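Local coordinates for beta-1,4-mannanase (Caldicellulosiruptor saccharolyticus, PDB 1PMH), which probably binds mannan chains through a carbohydrate-binding module of family 27, here holding mannohexaose, as part of a mannan-hydrolysing enzyme, at residues A[17-22]-A[158-163]; A[46-51]-A[63-68]; A[117-122]-A[138-143]. One frame throughout, in Å; residues are numbered along the deposited sequence. Where two conformers were deposited one is given.

Contact 1 (A[17-22]-A[158-163]). With BMA (beta-D-mannopyranose), chain B; EDO (1,2-ethanediol), chain G.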
HETATM    1  N   MSE A  17       9.675   7.748   3.139  1.00 18.71           N
HETATM    2  CA  MSE A  17      10.216   6.529   3.722  1.00 18.90           C
HETATM    3  C   MSE A  17      10.633   5.484   2.661  1.00 17.93           C
HETATM    4  O   MSE A  17      10.319   4.295   2.752  1.00 19.20           O
HETATM    5  CB  MSE A  17       9.299   5.902   4.774  1.00 19.10           C
HETATM    6  CG  MSE A  17       9.042   6.844   5.907  1.00 20.87           C
HETATM    7 SE   MSE A  17       8.122   5.957   7.341  0.65 23.03          SE
HETATM    8  CE  MSE A  17       8.663   7.157   8.827  1.00 30.17           C
ATOM      9  N   SER A  18      11.295   6.031   1.657  1.00 19.64           N
ATOM     10  CA  SER A  18      11.854   5.219   0.593  1.00 20.40           C
ATOM     11  C   SER A  18      10.860   4.613  -0.380  1.00 18.51           C
ATOM     12  O   SER A  18      11.271   3.977  -1.327  1.00 20.74           O
ATOM     13  CB  SER A  18      12.839   4.144   1.122  1.00 22.60           C
ATOM     14  OG  SER A  18      13.890   4.789   1.838  0.70 24.80           O
ATOM     15  N   PHE A  19       9.594   4.887  -0.229  1.00 17.06           N
ATOM     16  CA  PHE A  19       8.629   4.398  -1.207  1.00 16.69           C
ATOM     17  C   PHE A  19       8.799   5.084  -2.533  1.00 16.76           C
ATOM     18  O   PHE A  19       8.936   6.306  -2.610  1.00 20.93           O
ATOM     19  CB  PHE A  19       7.189   4.552  -0.725  1.00 16.39           C
ATOM     20  CG  PHE A  19       6.744   3.531   0.279  1.00 16.06           C
ATOM     21  CD1 PHE A  19       6.983   3.644   1.635  1.00 16.89           C
ATOM     22  CD2 PHE A  19       6.011   2.463  -0.141  1.00 18.77           C
ATOM     23  CE1 PHE A  19       6.525   2.654   2.498  1.00 17.68           C
ATOM     24  CE2 PHE A  19       5.508   1.558   0.755  1.00 20.59           C
ATOM     25  CZ  PHE A  19       5.772   1.662   2.067  1.00 18.99           C
ATOM     26  N   GLY A  20       8.739   4.332  -3.605  1.00 16.94           N
ATOM     27  CA  GLY A  20       8.854   4.855  -4.958  1.00 16.92           C
ATOM     28  C   GLY A  20       8.760   3.652  -5.888  1.00 15.91           C
ATOM     29  O   GLY A  20       8.151   2.633  -5.572  1.00 16.22           O
ATOM     30  N   GLU A  21       9.377   3.781  -7.062  1.00 17.39           N
ATOM     31  CA  GLU A  21       9.289   2.650  -7.977  1.00 16.98           C
ATOM     32  C   GLU A  21       9.990   1.436  -7.352  1.00 17.30           C
ATOM     33  O   GLU A  21      10.972   1.544  -6.633  1.00 19.31           O
ATOM     34  CB  GLU A  21       9.815   3.012  -9.360  1.00 18.88           C
ATOM     35  CG  GLU A  21      11.294   3.280  -9.378  1.00 19.51           C
ATOM     36  CD  GLU A  21      11.804   3.667 -10.766  0.90 21.89           C
ATOM     37  OE1 GLU A  21      11.012   3.933 -11.692  0.90 24.22           O
ATOM     38  OE2 GLU A  21      13.044   3.683 -10.901  0.90 27.90           O
ATOM     39  N   ALA A  22       9.452   0.269  -7.639  1.00 18.10           N
ATOM     40  CA  ALA A  22      10.026  -1.002  -7.189  1.00 18.32           C
ATOM     41  C   ALA A  22      11.155  -1.456  -8.092  1.00 19.54           C
ATOM     42  O   ALA A  22      12.014  -2.219  -7.668  1.00 22.31           O
ATOM     43  CB  ALA A  22       8.959  -2.083  -7.036  1.00 18.47           C
ATOM     44  N   LEU A 158       9.503  -4.484   0.117  1.00 14.21           N
ATOM     45  CA  LEU A 158       8.052  -4.650   0.237  1.00 14.17           C
ATOM     46  C   LEU A 158       7.454  -3.939  -0.963  1.00 14.69           C
ATOM     47  O   LEU A 158       7.810  -2.797  -1.238  1.00 16.12           O
ATOM     48  CB  LEU A 158       7.600  -4.012   1.534  1.00 15.88           C
ATOM     49  CG  LEU A 158       6.166  -4.123   1.957  1.00 17.96           C
ATOM     50  CD1 LEU A 158       5.705  -5.529   2.169  1.00 20.90           C
ATOM     51  CD2 LEU A 158       5.943  -3.277   3.199  1.00 20.63           C
ATOM     52  N   VAL A 159       6.520  -4.626  -1.623  1.00 14.00           N
ATOM     53  CA  VAL A 159       5.868  -4.112  -2.803  1.00 13.83           C
ATOM     54  C   VAL A 159       4.365  -4.112  -2.600  1.00 13.14           C
ATOM     55  O   VAL A 159       3.788  -5.109  -2.160  1.00 14.49           O
ATOM     56  CB  VAL A 159       6.250  -4.894  -4.050  1.00 14.65           C
ATOM     57  CG1 VAL A 159       5.473  -4.412  -5.276  1.00 16.47           C
ATOM     58  CG2 VAL A 159       7.758  -4.815  -4.299  1.00 15.85           C
ATOM     59  N   PHE A 160       3.765  -2.978  -2.953  1.00 13.43           N
ATOM     60  CA  PHE A 160       2.330  -2.860  -3.111  1.00 13.11           C
ATOM     61  C   PHE A 160       2.033  -2.732  -4.602  1.00 12.95           C
ATOM     62  O   PHE A 160       2.531  -1.828  -5.250  1.00 14.03           O
ATOM     63  CB  PHE A 160       1.761  -1.641  -2.405  1.00 14.20           C
ATOM     64  CG  PHE A 160       1.747  -1.763  -0.917  1.00 15.70           C
ATOM     65  CD1 PHE A 160       2.890  -1.608  -0.201  1.00 18.08           C
ATOM     66  CD2 PHE A 160       0.552  -2.026  -0.237  1.00 17.71           C
ATOM     67  CE1 PHE A 160       2.918  -1.731   1.203  1.00 20.51           C
ATOM     68  CE2 PHE A 160       0.542  -2.139   1.127  1.00 21.01           C
ATOM     69  CZ  PHE A 160       1.741  -1.985   1.807  1.00 20.56           C
ATOM     70  N   GLN A 161       1.270  -3.697  -5.130  1.00 13.19           N
ATOM     71  CA  GLN A 161       0.821  -3.670  -6.490  1.00 13.44           C
ATOM     72  C   GLN A 161      -0.618  -3.176  -6.518  1.00 13.51           C
ATOM     73  O   GLN A 161      -1.416  -3.607  -5.722  1.00 14.10           O
ATOM     74  CB  GLN A 161       0.931  -5.042  -7.124  1.00 14.36           C
ATOM     75  CG  GLN A 161       0.501  -5.048  -8.582  1.00 15.01           C
ATOM     76  CD  GLN A 161       0.721  -6.419  -9.182  1.00 16.13           C
ATOM     77  OE1 GLN A 161      -0.236  -7.197  -9.352  1.00 18.88           O
ATOM     78  NE2 GLN A 161       1.950  -6.742  -9.492  1.00 17.78           N
ATOM     79  N   PHE A 162      -0.924  -2.287  -7.468  1.00 13.51           N
ATOM     80  CA  PHE A 162      -2.266  -1.831  -7.717  1.00 13.69           C
ATOM     81  C   PHE A 162      -2.585  -2.140  -9.153  1.00 14.73           C
ATOM     82  O   PHE A 162      -1.754  -1.912 -10.030  1.00 16.65           O
ATOM     83  CB  PHE A 162      -2.371  -0.325  -7.478  1.00 14.48           C
ATOM     84  CG  PHE A 162      -2.136   0.071  -6.075  1.00 14.73           C
ATOM     85  CD1 PHE A 162      -0.860   0.305  -5.593  1.00 14.99           C
ATOM     86  CD2 PHE A 162      -3.214   0.219  -5.196  1.00 16.92           C
ATOM     87  CE1 PHE A 162      -0.665   0.624  -4.256  1.00 17.04           C
ATOM     88  CE2 PHE A 162      -2.971   0.526  -3.853  1.00 17.81           C
ATOM     89  CZ  PHE A 162      -1.722   0.755  -3.430  1.00 18.30           C
ATOM     90  N   ALA A 163      -3.809  -2.557  -9.444  1.00 14.54           N
ATOM     91  CA  ALA A 163      -4.185  -2.797 -10.839  1.00 15.02           C
ATOM     92  C   ALA A 163      -5.625  -2.411 -11.055  1.00 14.99           C
ATOM     93  O   ALA A 163      -6.540  -2.970 -10.462  1.00 15.70           O
ATOM     94  CB  ALA A 163      -3.974  -4.267 -11.254  1.00 15.69           C
TER
HETATM   95  C1  BMA B   3      -0.383 -10.969 -11.831  1.00 18.00           C
HETATM   96  C2  BMA B   3       0.429  -9.795 -11.379  1.00 17.64           C
HETATM   97  C3  BMA B   3       1.881 -10.071 -11.754  1.00 17.69           C
HETATM   98  C4  BMA B   3       2.309 -11.440 -11.198  1.00 18.20           C
HETATM   99  C5  BMA B   3       1.319 -12.525 -11.568  1.00 19.83           C
HETATM  100  C6  BMA B   3       1.693 -13.818 -10.865  1.00 21.38           C
HETATM  101  O2  BMA B   3       0.315  -9.651  -9.981  1.00 17.67           O
HETATM  102  O3  BMA B   3       2.685  -8.971 -11.309  1.00 18.88           O
HETATM  103  O4  BMA B   3       3.485 -11.851 -11.840  1.00 19.16           O
HETATM  104  O5  BMA B   3       0.021 -12.166 -11.178  1.00 18.08           O
HETATM  105  O6  BMA B   3       0.901 -14.827 -11.384  1.00 24.96           O
HETATM  106  C1  EDO G 404      11.621   1.585  -3.821  1.00 34.89           C
HETATM  107  O1  EDO G 404      11.829   0.193  -3.983  1.00 22.39           O
HETATM  108  C2  EDO G 404      12.762   2.346  -3.163  1.00 28.00           C
HETATM  109  O2  EDO G 404      12.981   2.074  -1.799  1.00 25.71           O
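Ala22 CA and Val159 CA, 6.8 Å apart, are the nearest CA pair of 17-22 and 158-163, and no hydrogen bond joins the two segments directly. The side chains therefore make the contact, at two separate points. Ala22 directs its methyl toward strand 153-165, and Ala22 CB lies 4.0 Å from Val159 CG2; the touching methyl, CG2, stands anti to the carbonyl carbon and beside the backbone N, since chi1 is 176°. On the interior side two phenyl rings meet at one point, Phe19 CE2 to Phe160 CE1 at 4.2 Å, where the Phe160 atom lies at the edge of the Phe19 ring, near its plane. Next along the strand, Gln161 belongs to the glycan pocket. Its amide grips one mannose twice: BMA O2 donates to Gln161 OE1 at 2.6 Å, while Gln161 NE2 donates to BMA O3 at 3.0 Å with an N-H...O angle of 157°. Asp64 accepts a further bond from Gln161 NE2. Strand 61-68 pairs antiparallel with both 20-21 and 153-165, bridging the two segments within one sheet, and Phe160 packs on Leu175 and Val178 of strand 172-181 in the other.

Contact 2 (A[46-51]-A[63-68]). With CA (calcium ion), chain C; EDO (1,2-ethanediol), chain G.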
ATOM      1  N   TYR A  46       0.834  12.757   8.546  1.00 17.37           N
ATOM      2  CA  TYR A  46       1.260  12.483   7.184  1.00 16.98           C
ATOM      3  C   TYR A  46       0.806  11.127   6.679  1.00 16.29           C
ATOM      4  O   TYR A  46       0.731  10.166   7.432  1.00 16.83           O
ATOM      5  CB  TYR A  46       2.796  12.512   7.071  1.00 17.91           C
ATOM      6  CG  TYR A  46       3.469  13.834   7.437  1.00 19.63           C
ATOM      7  CD1 TYR A  46       3.520  14.892   6.536  1.00 20.09           C
ATOM      8  CD2 TYR A  46       4.059  14.002   8.679  1.00 20.22           C
ATOM      9  CE1 TYR A  46       4.145  16.113   6.879  1.00 23.34           C
ATOM     10  CE2 TYR A  46       4.707  15.192   9.027  1.00 22.01           C
ATOM     11  CZ  TYR A  46       4.736  16.220   8.124  1.00 24.31           C
ATOM     12  OH  TYR A  46       5.368  17.399   8.438  1.00 29.65           O
ATOM     13  N   ALA A  47       0.620  11.013   5.370  1.00 15.91           N
ATOM     14  CA  ALA A  47       0.317   9.768   4.688  1.00 16.05           C
ATOM     15  C   ALA A  47       0.990   9.785   3.338  1.00 15.06           C
ATOM     16  O   ALA A  47       1.349  10.837   2.828  1.00 17.41           O
ATOM     17  CB  ALA A  47      -1.177   9.578   4.561  1.00 16.98           C
ATOM     18  N   LEU A  48       1.130   8.603   2.753  1.00 14.95           N
ATOM     19  CA  LEU A  48       1.665   8.451   1.424  1.00 15.12           C
ATOM     20  C   LEU A  48       0.562   8.618   0.425  1.00 14.83           C
ATOM     21  O   LEU A  48      -0.372   7.835   0.400  1.00 17.51           O
ATOM     22  CB  LEU A  48       2.388   7.124   1.288  1.00 15.11           C
ATOM     23  CG  LEU A  48       3.256   6.955   0.032  1.00 15.58           C
ATOM     24  CD1 LEU A  48       4.513   7.790   0.154  1.00 17.27           C
ATOM     25  CD2 LEU A  48       3.564   5.501  -0.195  1.00 16.67           C
ATOM     26  N   ARG A  49       0.697   9.596  -0.470  1.00 15.25           N
ATOM     27  CA  ARG A  49      -0.268   9.848  -1.521  1.00 15.78           C
ATOM     28  C   ARG A  49       0.227   9.283  -2.849  1.00 14.93           C
ATOM     29  O   ARG A  49       1.322   9.667  -3.323  1.00 15.59           O
ATOM     30  CB  ARG A  49      -0.524  11.364  -1.643  1.00 16.38           C
ATOM     31  CG  ARG A  49      -1.514  11.717  -2.745  1.00 16.87           C
ATOM     32  CD  ARG A  49      -1.839  13.193  -2.763  1.00 17.90           C
ATOM     33  NE  ARG A  49      -2.583  13.534  -3.973  1.00 17.87           N
ATOM     34  CZ  ARG A  49      -3.547  14.406  -4.076  1.00 18.94           C
ATOM     35  NH1 ARG A  49      -3.924  15.166  -3.062  1.00 24.18           N
ATOM     36  NH2 ARG A  49      -4.079  14.560  -5.273  1.00 23.10           N
ATOM     37  N   LEU A  50      -0.585   8.452  -3.478  1.00 14.57           N
ATOM     38  CA  LEU A  50      -0.327   7.874  -4.793  1.00 14.60           C
ATOM     39  C   LEU A  50      -1.355   8.471  -5.734  1.00 14.86           C
ATOM     40  O   LEU A  50      -2.541   8.225  -5.605  1.00 16.87           O
ATOM     41  CB  LEU A  50      -0.501   6.361  -4.731  1.00 14.90           C
ATOM     42  CG  LEU A  50       0.243   5.613  -3.626  1.00 15.94           C
ATOM     43  CD1 LEU A  50      -0.134   4.129  -3.628  1.00 17.39           C
ATOM     44  CD2 LEU A  50       1.722   5.844  -3.731  1.00 16.68           C
ATOM     45  N   ASP A  51      -0.912   9.303  -6.654  1.00 15.35           N
ATOM     46  CA  ASP A  51      -1.835   9.810  -7.698  1.00 15.88           C
ATOM     47  C   ASP A  51      -1.887   8.805  -8.799  1.00 15.83           C
ATOM     48  O   ASP A  51      -0.852   8.518  -9.394  1.00 17.41           O
ATOM     49  CB  ASP A  51      -1.344  11.172  -8.183  1.00 17.04           C
ATOM     50  CG  ASP A  51      -1.436  12.201  -7.091  0.90 17.42           C
ATOM     51  OD1 ASP A  51      -2.583  12.418  -6.627  0.90 20.44           O
ATOM     52  OD2 ASP A  51      -0.436  12.789  -6.663  0.90 21.01           O
ATOM     53  N   GLY A  63       0.476  -1.230 -11.613  1.00 15.61           N
ATOM     54  CA  GLY A  63       1.602  -0.426 -11.197  1.00 16.34           C
ATOM     55  C   GLY A  63       2.146  -1.022  -9.914  1.00 15.26           C
ATOM     56  O   GLY A  63       1.397  -1.617  -9.152  1.00 15.60           O
ATOM     57  N   ASP A  64       3.436  -0.866  -9.681  1.00 14.97           N
ATOM     58  CA  ASP A  64       4.120  -1.476  -8.559  1.00 15.06           C
ATOM     59  C   ASP A  64       4.966  -0.446  -7.814  1.00 14.66           C
ATOM     60  O   ASP A  64       5.817   0.229  -8.376  1.00 16.32           O
ATOM     61  CB  ASP A  64       4.972  -2.664  -8.991  1.00 15.87           C
ATOM     62  CG  ASP A  64       4.152  -3.812  -9.553  0.80 14.39           C
ATOM     63  OD1 ASP A  64       3.719  -4.655  -8.764  0.80 16.03           O
ATOM     64  OD2 ASP A  64       3.889  -3.866 -10.764  0.80 17.08           O
ATOM     65  N   LEU A  65       4.675  -0.329  -6.539  1.00 13.95           N
ATOM     66  CA  LEU A  65       5.263   0.607  -5.589  1.00 14.17           C
ATOM     67  C   LEU A  65       6.123  -0.212  -4.641  1.00 13.75           C
ATOM     68  O   LEU A  65       5.628  -1.134  -4.052  1.00 15.74           O
ATOM     69  CB  LEU A  65       4.124   1.284  -4.825  1.00 15.07           C
ATOM     70  CG  LEU A  65       4.536   2.245  -3.743  1.00 15.25           C
ATOM     71  CD1 LEU A  65       4.970   3.608  -4.311  1.00 17.36           C
ATOM     72  CD2 LEU A  65       3.378   2.392  -2.768  1.00 17.41           C
ATOM     73  N   GLY A  66       7.374   0.168  -4.444  1.00 14.56           N
ATOM     74  CA  GLY A  66       8.239  -0.544  -3.542  1.00 15.35           C
ATOM     75  C   GLY A  66       8.866   0.325  -2.487  1.00 14.76           C
ATOM     76  O   GLY A  66       9.040   1.526  -2.669  1.00 16.24           O
ATOM     77  N   THR A  67       9.287  -0.302  -1.392  1.00 15.04           N
ATOM     78  CA  THR A  67      10.168   0.317  -0.433  1.00 15.24           C
ATOM     79  C   THR A  67      11.195  -0.712   0.024  1.00 14.56           C
ATOM     80  O   THR A  67      10.875  -1.881   0.146  1.00 16.65           O
ATOM     81  CB  THR A  67       9.424   0.964   0.755  1.00 17.56           C
ATOM     82  OG1 THR A  67      10.339   1.746   1.527  1.00 21.27           O
ATOM     83  CG2 THR A  67       8.783  -0.058   1.658  1.00 19.64           C
ATOM     84  N   TRP A  68      12.402  -0.257   0.286  1.00 16.23           N
ATOM     85  CA  TRP A  68      13.415  -1.065   0.883  1.00 15.70           C
ATOM     86  C   TRP A  68      13.399  -0.781   2.345  1.00 17.10           C
ATOM     87  O   TRP A  68      13.486   0.372   2.790  1.00 18.39           O
ATOM     88  CB  TRP A  68      14.792  -0.717   0.291  1.00 17.44           C
ATOM     89  CG  TRP A  68      14.961  -1.252  -1.085  1.00 16.29           C
ATOM     90  CD1 TRP A  68      14.861  -0.560  -2.264  1.00 18.26           C
ATOM     91  CD2 TRP A  68      15.281  -2.580  -1.447  1.00 15.78           C
ATOM     92  NE1 TRP A  68      15.081  -1.380  -3.334  1.00 18.38           N
ATOM     93  CE2 TRP A  68      15.348  -2.637  -2.863  1.00 17.16           C
ATOM     94  CE3 TRP A  68      15.550  -3.752  -0.710  1.00 15.70           C
ATOM     95  CZ2 TRP A  68      15.650  -3.814  -3.541  1.00 17.47           C
ATOM     96  CZ3 TRP A  68      15.862  -4.901  -1.387  1.00 15.85           C
ATOM     97  CH2 TRP A  68      15.872  -4.940  -2.789  1.00 16.77           C
TER
HETATM   98 CA    CA C 300       0.832   8.696   9.175  1.00 16.50          CA
HETATM   99  C1  EDO G 404      11.621   1.585  -3.821  1.00 34.89           C
HETATM  100  O1  EDO G 404      11.829   0.193  -3.983  1.00 22.39           O
HETATM  101  C2  EDO G 404      12.762   2.346  -3.163  1.00 28.00           C
HETATM  102  O2  EDO G 404      12.981   2.074  -1.799  1.00 25.71           O
HETATM  103  O   HOH W   1       0.601   7.404  11.091  1.00 18.40           O
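The hydrophobic interior of the jellyroll beta-sandwich is crossed here, where strand 47-53 of one sheet faces strand 61-68 of the other. Leu50 CA and Leu65 CA, the nearest pair, are 9.2 Å apart, and no hydrogen bond spans the gap. Three leucines meet across it, all with CB directed toward the opposing segment. Leu65 reaches tip to tip against both partners: Leu65 CD2 lies 4.0 Å from Leu48 CD2 and 3.9 Å from Leu50 CD2. Leu50 also brings CD2 to within 4.0 Å of Leu65 CD1, so both methyls of Leu65 take part. Leu48 arrives with CG anti to the backbone N (chi1 -168°), Leu50 with CG anti to the carbonyl carbon (chi1 -51°). Between them in sequence, Arg49, partly exposed, grips Asp51 OD1 side-on through NE and NH2, with the oxygen nearly in the guanidinium plane; Asp38 forms a salt bridge with Arg49 NH1. At the start of the segment, Tyr46 O binds the calcium ion at 2.3 Å, alongside Asp10, Glu12, Asn44 and Asp176. The cross-sheet contact itself is purely apolar, implying cohesion by dispersion and burial of methyl groups, while charge and metal binding stay outside the leucine cluster.

Contact 3 (A[117-122]-A[138-143])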
ATOM      1  N   GLY A 117      -0.777 -11.387   0.327  1.00 15.48           N
ATOM      2  CA  GLY A 117      -2.199 -11.316   0.240  1.00 16.05           C
ATOM      3  C   GLY A 117      -2.596 -10.367  -0.866  1.00 15.35           C
ATOM      4  O   GLY A 117      -1.772  -9.664  -1.437  1.00 15.72           O
ATOM      5  N   SER A 118      -3.872 -10.453  -1.204  1.00 16.04           N
ATOM      6  CA  SER A 118      -4.428  -9.671  -2.283  1.00 16.43           C
ATOM      7  C   SER A 118      -5.918  -9.578  -2.142  1.00 16.81           C
ATOM      8  O   SER A 118      -6.536 -10.417  -1.483  1.00 18.58           O
ATOM      9  CB  SER A 118      -4.081 -10.318  -3.620  1.00 17.86           C
ATOM     10  OG  SER A 118      -4.565 -11.636  -3.685  1.00 21.72           O
ATOM     11  N   GLU A 119      -6.474  -8.566  -2.815  1.00 16.39           N
ATOM     12  CA  GLU A 119      -7.901  -8.476  -3.017  1.00 17.41           C
ATOM     13  C   GLU A 119      -8.183  -7.959  -4.413  1.00 16.47           C
ATOM     14  O   GLU A 119      -7.424  -7.173  -4.967  1.00 17.82           O
ATOM     15  CB  GLU A 119      -8.600  -7.565  -2.037  1.00 18.77           C
ATOM     16  CG  GLU A 119      -8.495  -7.984  -0.581  1.00 21.47           C
ATOM     17  CD  GLU A 119      -9.496  -7.186   0.244  0.75 20.02           C
ATOM     18  OE1 GLU A 119     -10.681  -7.639   0.324  0.75 25.34           O
ATOM     19  OE2 GLU A 119      -9.123  -6.104   0.778  0.75 19.30           O
ATOM     20  N   PHE A 120      -9.268  -8.475  -4.961  1.00 17.80           N
ATOM     21  CA  PHE A 120      -9.729  -8.126  -6.286  1.00 17.28           C
ATOM     22  C   PHE A 120     -11.053  -7.386  -6.221  1.00 18.09           C
ATOM     23  O   PHE A 120     -11.810  -7.536  -5.285  1.00 19.84           O
ATOM     24  CB  PHE A 120      -9.902  -9.405  -7.137  1.00 18.41           C
ATOM     25  CG  PHE A 120      -8.616 -10.126  -7.340  1.00 19.48           C
ATOM     26  CD1 PHE A 120      -8.112 -11.005  -6.378  1.00 23.51           C
ATOM     27  CD2 PHE A 120      -7.924  -9.960  -8.508  1.00 20.94           C
ATOM     28  CE1 PHE A 120      -6.906 -11.624  -6.606  1.00 24.38           C
ATOM     29  CE2 PHE A 120      -6.739 -10.597  -8.732  1.00 22.46           C
ATOM     30  CZ  PHE A 120      -6.195 -11.398  -7.769  1.00 24.14           C
ATOM     31  N   ASN A 121     -11.309  -6.601  -7.263  1.00 18.11           N
ATOM     32  CA  ASN A 121     -12.600  -5.942  -7.452  1.00 20.39           C
ATOM     33  C   ASN A 121     -13.003  -5.053  -6.292  1.00 18.93           C
ATOM     34  O   ASN A 121     -14.166  -5.068  -5.863  1.00 21.72           O
ATOM     35  CB  ASN A 121     -13.677  -6.975  -7.767  1.00 25.16           C
ATOM     36  CG  ASN A 121     -13.352  -7.749  -9.006  1.00 27.47           C
ATOM     37  OD1 ASN A 121     -13.106  -8.938  -8.934  1.00 31.37           O
ATOM     38  ND2 ASN A 121     -13.235  -7.044 -10.128  1.00 26.91           N
ATOM     39  N   ILE A 122     -12.036  -4.322  -5.781  1.00 18.21           N
ATOM     40  CA  ILE A 122     -12.329  -3.326  -4.758  1.00 18.14           C
ATOM     41  C   ILE A 122     -13.098  -2.168  -5.396  1.00 18.18           C
ATOM     42  O   ILE A 122     -12.684  -1.590  -6.412  1.00 18.63           O
ATOM     43  CB  ILE A 122     -11.014  -2.771  -4.143  1.00 18.02           C
ATOM     44  CG1 ILE A 122     -10.234  -3.886  -3.459  1.00 19.85           C
ATOM     45  CG2 ILE A 122     -11.261  -1.623  -3.187  1.00 19.62           C
ATOM     46  CD1 ILE A 122     -10.925  -4.539  -2.277  1.00 22.78           C
ATOM     47  N   THR A 138     -13.202   5.579   1.496  1.00 15.41           N
ATOM     48  CA  THR A 138     -13.169   4.120   1.618  1.00 16.12           C
ATOM     49  C   THR A 138     -11.867   3.749   2.280  1.00 15.45           C
ATOM     50  O   THR A 138     -10.811   4.171   1.801  1.00 15.86           O
ATOM     51  CB  THR A 138     -13.192   3.531   0.196  1.00 16.06           C
ATOM     52  OG1 THR A 138     -14.352   3.969  -0.505  1.00 17.68           O
ATOM     53  CG2 THR A 138     -13.080   2.032   0.203  1.00 17.03           C
ATOM     54  N   VAL A 139     -11.936   2.997   3.383  1.00 15.84           N
ATOM     55  CA  VAL A 139     -10.752   2.615   4.123  1.00 16.51           C
ATOM     56  C   VAL A 139     -10.661   1.110   4.214  1.00 16.90           C
ATOM     57  O   VAL A 139     -11.586   0.415   4.645  1.00 19.22           O
ATOM     58  CB  VAL A 139     -10.812   3.216   5.515  0.60 16.67           C
ATOM     59  CG1 VAL A 139      -9.583   2.804   6.336  0.60 18.35           C
ATOM     60  CG2 VAL A 139     -10.941   4.751   5.433  0.60 15.97           C
ATOM     61  N   ILE A 140      -9.514   0.596   3.793  1.00 16.10           N
ATOM     62  CA  ILE A 140      -9.154  -0.825   3.828  1.00 17.26           C
ATOM     63  C   ILE A 140      -8.027  -0.950   4.819  1.00 16.95           C
ATOM     64  O   ILE A 140      -6.993  -0.325   4.685  1.00 19.44           O
ATOM     65  CB  ILE A 140      -8.754  -1.320   2.449  1.00 17.99           C
ATOM     66  CG1 ILE A 140      -9.983  -1.233   1.548  1.00 23.97           C
ATOM     67  CG2 ILE A 140      -8.221  -2.760   2.505  1.00 21.55           C
ATOM     68  CD1 ILE A 140      -9.732  -1.486   0.126  1.00 27.28           C
ATOM     69  N   HIS A 141      -8.258  -1.768   5.827  1.00 17.48           N
ATOM     70  CA  HIS A 141      -7.287  -1.992   6.888  1.00 17.43           C
ATOM     71  C   HIS A 141      -7.159  -3.490   7.051  1.00 16.88           C
ATOM     72  O   HIS A 141      -8.100  -4.155   7.504  1.00 19.67           O
ATOM     73  CB  HIS A 141      -7.779  -1.349   8.184  1.00 18.21           C
ATOM     74  CG  HIS A 141      -6.824  -1.436   9.324  1.00 19.18           C
ATOM     75  ND1 HIS A 141      -7.143  -0.987  10.587  1.00 25.41           N
ATOM     76  CD2 HIS A 141      -5.536  -1.836   9.387  1.00 17.78           C
ATOM     77  CE1 HIS A 141      -6.046  -1.004  11.324  1.00 28.76           C
ATOM     78  NE2 HIS A 141      -5.124  -1.699  10.692  1.00 19.71           N
ATOM     79  N   LYS A 142      -6.001  -4.051   6.688  1.00 16.71           N
ATOM     80  CA  LYS A 142      -5.811  -5.507   6.683  1.00 17.36           C
ATOM     81  C   LYS A 142      -4.432  -5.817   7.210  1.00 15.78           C
ATOM     82  O   LYS A 142      -3.547  -4.981   7.149  1.00 17.34           O
ATOM     83  CB  LYS A 142      -5.871  -6.103   5.259  1.00 22.51           C
ATOM     84  CG  LYS A 142      -7.155  -5.921   4.509  1.00 25.48           C
ATOM     85  CD  LYS A 142      -8.208  -6.869   4.974  1.00 30.60           C
ATOM     86  CE  LYS A 142      -9.409  -6.920   4.041  1.00 35.32           C
ATOM     87  NZ  LYS A 142     -10.642  -7.336   4.792  0.90 36.99           N
ATOM     88  N   ALA A 143      -4.289  -7.061   7.647  1.00 16.92           N
ATOM     89  CA  ALA A 143      -3.001  -7.676   7.911  1.00 17.72           C
ATOM     90  C   ALA A 143      -2.937  -8.999   7.196  1.00 17.27           C
ATOM     91  O   ALA A 143      -3.864  -9.778   7.299  1.00 20.16           O
ATOM     92  CB  ALA A 143      -2.767  -7.861   9.401  1.00 20.02           C
TER
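Two strands from different sheets of the beta-sandwich, 114-122 and 135-145, face each other here, with Ile122 CA and Ile140 CA 9.5 Å apart. Side chains alone span the distance. At the buried end Ile122 and Ile140 meet tip to tip, Ile122 CG2 lying 3.7 Å from Ile140 CD1. Next to it, the Glu119 side chain runs antiparallel alongside that of Ile140, placing Glu119 OE2 3.9 Å from Ile140 CG2. Glu119 and Lys142 cross at about a right angle: the lysine bends at chi2 (-77°), and it is Lys142 CE that comes to 3.4 Å from Glu119 OE2. The ammonium itself stays farther off, with Lys142 NZ 4.5 Å from Glu119 OE2, so any attraction between the charges is probably weaker than that of a salt bridge. The firmer partner of Glu119 OE2 is the hydroxyl of Tyr105, whose side chain also touches Ile140 and Lys142. Asn121, with a left-handed backbone (phi 57°, psi 42°), and Ile122 both face Phe103 in a G1 beta bulge, where the chain turns a corner and Ile122 is directed toward the opposite strand. Apolar tips inside, with longer charged chains toward the margin, fit the edge of a beta-sandwich interior, as in the jellyroll of this carbohydrate-binding module.

Contacts 1 and 2 are buried and share an element: strand 61-68 lies between strands 20-21 and 153-165 and supplies Leu65 to contact 2. They touch directly, Phe162 O to Gly63 N and Gly20 O to Gly66 N both at 2.8 Å, probable hydrogen bonds. Contact 1 thus joins segments within one sheet, whereas contacts 2 and 3 span from that sheet to the other. Contact 3 is only partly buried and separate, its centre about 16 Å from that of contact 1 and about 15 Å from that of contact 2. The chemistry follows: aromatic and small aliphatic groups in contact 1, leucines in contact 2, isoleucines giving way to charged chains in contact 3.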